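Local coordinates for protein triosephosphate isomerase (Trichomonas vaginalis, PDB 4O4V) that probably interconverts D-glyceraldehyde 3-phosphate and dihydroxyacetone phosphate in glycolysis and gluconeogenesis, working as a homodimer, at residues W58-F66 with I82-L92. Numbering follows the deposited sequence.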
loop_
_atom_site.group_PDB
_atom_site.type_symbol
_atom_site.label_atom_id
_atom_site.label_comp_id
_atom_site.label_asym_id
_atom_site.label_seq_id
_atom_site.Cartn_x
_atom_site.Cartn_y
_atom_site.Cartn_z
ATOM N N TRP A 58 -24.062 -1.825 -5.742
ATOM C CA TRP A 58 -22.736 -2.374 -6.011
ATOM C C TRP A 58 -21.929 -2.303 -4.734
ATOM O O TRP A 58 -22.322 -1.630 -3.764
ATOM C CB TRP A 58 -22.073 -1.569 -7.104
ATOM C CG TRP A 58 -22.712 -1.639 -8.456
ATOM C CD1 TRP A 58 -23.876 -2.271 -8.808
ATOM C CD2 TRP A 58 -22.181 -1.095 -9.665
ATOM N NE1 TRP A 58 -24.099 -2.120 -10.161
ATOM C CE2 TRP A 58 -23.064 -1.404 -10.716
ATOM C CE3 TRP A 58 -21.032 -0.367 -9.945
ATOM C CZ2 TRP A 58 -22.829 -0.991 -12.022
ATOM C CZ3 TRP A 58 -20.793 0.037 -11.231
ATOM C CH2 TRP A 58 -21.674 -0.268 -12.258
ATOM N N LYS A 59 -20.799 -2.977 -4.696
ATOM C CA LYS A 59 -19.924 -2.961 -3.522
ATOM C C LYS A 59 -18.523 -2.513 -3.875
ATOM O O LYS A 59 -18.046 -2.705 -4.997
ATOM C CB LYS A 59 -19.886 -4.346 -2.874
ATOM C CG LYS A 59 -21.194 -4.771 -2.232
ATOM C CD LYS A 59 -21.535 -3.966 -1.031
ATOM C CE LYS A 59 -22.790 -4.543 -0.354
ATOM N NZ LYS A 59 -23.192 -3.766 0.839
ATOM N N VAL A 60 -17.860 -1.921 -2.902
ATOM C CA VAL A 60 -16.488 -1.446 -3.018
ATOM C C VAL A 60 -15.513 -2.530 -2.578
ATOM O O VAL A 60 -15.787 -3.316 -1.660
ATOM C CB VAL A 60 -16.355 -0.173 -2.156
ATOM C CG1 VAL A 60 -14.944 0.368 -2.171
ATOM C CG2 VAL A 60 -17.279 0.910 -2.661
ATOM N N SER A 61 -14.336 -2.547 -3.197
ATOM C CA SER A 61 -13.259 -3.453 -2.846
ATOM C C SER A 61 -11.929 -2.743 -2.733
ATOM O O SER A 61 -11.615 -1.829 -3.493
ATOM C CB SER A 61 -13.119 -4.513 -3.952
ATOM O OG SER A 61 -12.134 -5.488 -3.673
ATOM N N ALA A 62 -11.124 -3.190 -1.771
ATOM C CA ALA A 62 -9.707 -2.867 -1.795
ATOM C C ALA A 62 -8.969 -3.657 -2.850
ATOM O O ALA A 62 -9.475 -4.657 -3.386
ATOM C CB ALA A 62 -9.089 -3.134 -0.428
ATOM N N GLU A 63 -7.752 -3.244 -3.160
ATOM C CA GLU A 63 -6.908 -3.892 -4.162
ATOM C C GLU A 63 -5.840 -4.802 -3.551
ATOM O O GLU A 63 -5.118 -5.498 -4.270
ATOM C CB GLU A 63 -6.231 -2.869 -5.076
ATOM C CG GLU A 63 -7.223 -2.144 -6.009
ATOM C CD GLU A 63 -6.553 -1.149 -6.934
ATOM O OE1 GLU A 63 -5.338 -1.229 -7.160
ATOM O OE2 GLU A 63 -7.289 -0.245 -7.460
ATOM N N ASN A 64 -5.747 -4.782 -2.228
ATOM C CA ASN A 64 -4.769 -5.537 -1.446
ATOM C C ASN A 64 -5.097 -5.304 0.027
ATOM O O ASN A 64 -5.754 -4.311 0.353
ATOM C CB ASN A 64 -3.345 -5.047 -1.740
ATOM C CG ASN A 64 -2.284 -5.846 -1.038
ATOM O OD1 ASN A 64 -2.377 -7.053 -0.955
ATOM N ND2 ASN A 64 -1.269 -5.149 -0.522
ATOM N N VAL A 65 -4.570 -6.151 0.902
ATOM C CA VAL A 65 -4.576 -5.924 2.355
ATOM C C VAL A 65 -3.334 -6.579 2.918
ATOM O O VAL A 65 -2.725 -7.452 2.285
ATOM C CB VAL A 65 -5.817 -6.522 3.065
ATOM C CG1 VAL A 65 -7.095 -5.953 2.559
ATOM C CG2 VAL A 65 -5.867 -8.026 2.965
ATOM N N PHE A 66 -2.932 -6.192 4.121
ATOM C CA PHE A 66 -1.821 -6.852 4.795
ATOM C C PHE A 66 -2.311 -8.083 5.591
ATOM O O PHE A 66 -3.474 -8.423 5.558
ATOM C CB PHE A 66 -1.075 -5.811 5.664
ATOM C CG PHE A 66 0.245 -6.277 6.184
ATOM C CD1 PHE A 66 1.268 -6.673 5.343
ATOM C CD2 PHE A 66 0.482 -6.319 7.558
ATOM C CE1 PHE A 66 2.471 -7.096 5.841
ATOM C CE2 PHE A 66 1.681 -6.748 8.043
ATOM C CZ PHE A 66 2.665 -7.141 7.213
ATOM N N ILE A 82 -10.162 -1.038 6.587
ATOM C CA ILE A 82 -11.066 -1.103 5.450
ATOM C C ILE A 82 -12.485 -1.392 5.925
ATOM O O ILE A 82 -13.439 -0.727 5.506
ATOM C CB ILE A 82 -10.547 -2.157 4.459
ATOM C CG1 ILE A 82 -9.205 -1.706 3.847
ATOM C CG2 ILE A 82 -11.567 -2.464 3.375
ATOM C CD1 ILE A 82 -8.396 -2.877 3.321
ATOM N N LYS A 83 -12.636 -2.358 6.812
ATOM C CA LYS A 83 -13.952 -2.709 7.328
ATOM C C LYS A 83 -14.578 -1.547 8.082
ATOM O O LYS A 83 -15.814 -1.445 8.133
ATOM C CB LYS A 83 -13.875 -3.927 8.231
ATOM C CG LYS A 83 -13.554 -5.217 7.519
ATOM C CD LYS A 83 -13.676 -6.379 8.472
ATOM C CE LYS A 83 -15.157 -6.703 8.776
ATOM N NZ LYS A 83 -15.945 -7.145 7.597
ATOM N N SER A 84 -13.785 -0.657 8.664
ATOM C CA SER A 84 -14.348 0.429 9.453
ATOM C C SER A 84 -15.076 1.445 8.584
ATOM O O SER A 84 -15.866 2.243 9.108
ATOM C CB SER A 84 -13.265 1.101 10.318
ATOM O OG SER A 84 -12.433 2.024 9.607
ATOM N N PHE A 85 -14.856 1.428 7.277
ATOM C CA PHE A 85 -15.631 2.226 6.330
ATOM C C PHE A 85 -16.837 1.466 5.786
ATOM O O PHE A 85 -17.611 2.041 5.033
ATOM C CB PHE A 85 -14.751 2.697 5.164
ATOM C CG PHE A 85 -13.748 3.730 5.559
ATOM C CD1 PHE A 85 -14.060 5.071 5.516
ATOM C CD2 PHE A 85 -12.498 3.367 6.024
ATOM C CE1 PHE A 85 -13.122 6.033 5.902
ATOM C CE2 PHE A 85 -11.572 4.308 6.398
ATOM C CZ PHE A 85 -11.878 5.638 6.344
ATOM N N GLY A 86 -17.016 0.201 6.163
ATOM C CA GLY A 86 -18.103 -0.609 5.623
ATOM C C GLY A 86 -17.756 -1.374 4.368
ATOM O O GLY A 86 -18.650 -1.941 3.716
ATOM N N ILE A 87 -16.480 -1.448 4.026
ATOM C CA ILE A 87 -16.000 -2.131 2.811
ATOM C C ILE A 87 -15.752 -3.587 3.122
ATOM O O ILE A 87 -15.131 -3.901 4.128
ATOM C CB ILE A 87 -14.727 -1.444 2.305
ATOM C CG1 ILE A 87 -15.043 0.001 1.907
ATOM C CG2 ILE A 87 -14.117 -2.234 1.155
ATOM C CD1 ILE A 87 -13.835 0.866 1.731
ATOM N N GLU A 88 -16.240 -4.474 2.260
ATOM C CA GLU A 88 -16.294 -5.899 2.527
ATOM C C GLU A 88 -15.416 -6.783 1.653
ATOM O O GLU A 88 -15.392 -7.995 1.882
ATOM C CB GLU A 88 -17.776 -6.403 2.349
ATOM C CG GLU A 88 -18.934 -5.442 2.809
ATOM C CD GLU A 88 -20.335 -5.829 2.259
ATOM O OE1 GLU A 88 -20.493 -6.955 1.714
ATOM O OE2 GLU A 88 -21.269 -4.983 2.373
ATOM N N TRP A 89 -14.798 -6.232 0.612
ATOM C CA TRP A 89 -14.080 -6.995 -0.407
ATOM C C TRP A 89 -12.636 -6.548 -0.478
ATOM O O TRP A 89 -12.303 -5.389 -0.275
ATOM C CB TRP A 89 -14.694 -6.747 -1.779
ATOM C CG TRP A 89 -15.952 -7.510 -2.081
ATOM C CD1 TRP A 89 -17.229 -7.055 -1.932
ATOM C CD2 TRP A 89 -16.056 -8.845 -2.584
ATOM N NE1 TRP A 89 -18.115 -8.020 -2.326
ATOM C CE2 TRP A 89 -17.421 -9.134 -2.709
ATOM C CE3 TRP A 89 -15.123 -9.827 -2.928
ATOM C CZ2 TRP A 89 -17.885 -10.363 -3.158
ATOM C CZ3 TRP A 89 -15.574 -11.057 -3.371
ATOM C CH2 TRP A 89 -16.944 -11.308 -3.497
ATOM N N THR A 90 -11.781 -7.495 -0.875
ATOM C CA THR A 90 -10.440 -7.177 -1.360
ATOM C C THR A 90 -10.032 -8.124 -2.471
ATOM O O THR A 90 -10.397 -9.309 -2.472
ATOM C CB THR A 90 -9.367 -7.206 -0.240
ATOM O OG1 THR A 90 -8.133 -6.654 -0.733
ATOM C CG2 THR A 90 -9.162 -8.572 0.342
ATOM N N ILE A 91 -9.234 -7.612 -3.397
ATOM C CA ILE A 91 -8.434 -8.441 -4.312
ATOM C C ILE A 91 -7.207 -8.937 -3.584
ATOM O O ILE A 91 -6.641 -8.201 -2.765
ATOM C CB ILE A 91 -8.037 -7.631 -5.568
ATOM C CG1 ILE A 91 -9.284 -7.095 -6.289
ATOM C CG2 ILE A 91 -7.172 -8.438 -6.536
ATOM C CD1 ILE A 91 -8.985 -6.121 -7.412
ATOM N N LEU A 92 -6.779 -10.165 -3.884
ATOM C CA LEU A 92 -5.517 -10.720 -3.394
ATOM C C LEU A 92 -4.790 -11.416 -4.512
ATOM O O LEU A 92 -5.410 -12.096 -5.331
ATOM C CB LEU A 92 -5.770 -11.750 -2.269
ATOM C CG LEU A 92 -6.321 -11.209 -0.957
ATOM C CD1 LEU A 92 -6.562 -12.360 0.003
ATOM C CD2 LEU A 92 -5.370 -10.205 -0.367
HETATM O O HOH W 1 -21.112 -1.689 1.873
HETATM O O HOH W 2 -17.835 -3.656 0.078
#
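Ala62 N donates to Trp89 O (2.9 Å) and Ile91 N to Ala62 O (3.0 Å), joining strand 59-62 to strand 89-92, adjacent parallel strands of the TIM barrel linked by a beta-alpha-beta crossover through helix 79-83. Ala62 thus bonds the residues before and after Thr90. Ala62 O also accepts from Ser61 OG at 2.8 Å; with OG anti to the backbone N (chi1 -177°), the hydroxyl lies beside the carbonyl carbon of Ser61, from where it reaches the oxygen of Ala62. Toward the start of the strands a water takes over, donating to Val60 O and accepting from Glu88 N.

At the same end Lys59, bent at chi2 (-68°), brings NZ to the syn side of Glu88 OE2 at 2.7 Å, 30° out of the carboxylate plane, while a second water links NZ to Gly86 O.

Apolar contacts involve the crossover helix through Ile82, whose CD1 touches Ala62 CB (3.8 Å) and presses tightly on Val65 CG1 (3.4 Å), their side chains roughly perpendicular. Under helix 47-53, Val60 CG1 meets Ile87 CD1.

The chemistry thus grades from a water-bridged, ion-paired start of the strand pair to direct backbone bonds with buried aliphatic contacts, of which Ile82 also reaches Ile45 of the second subunit.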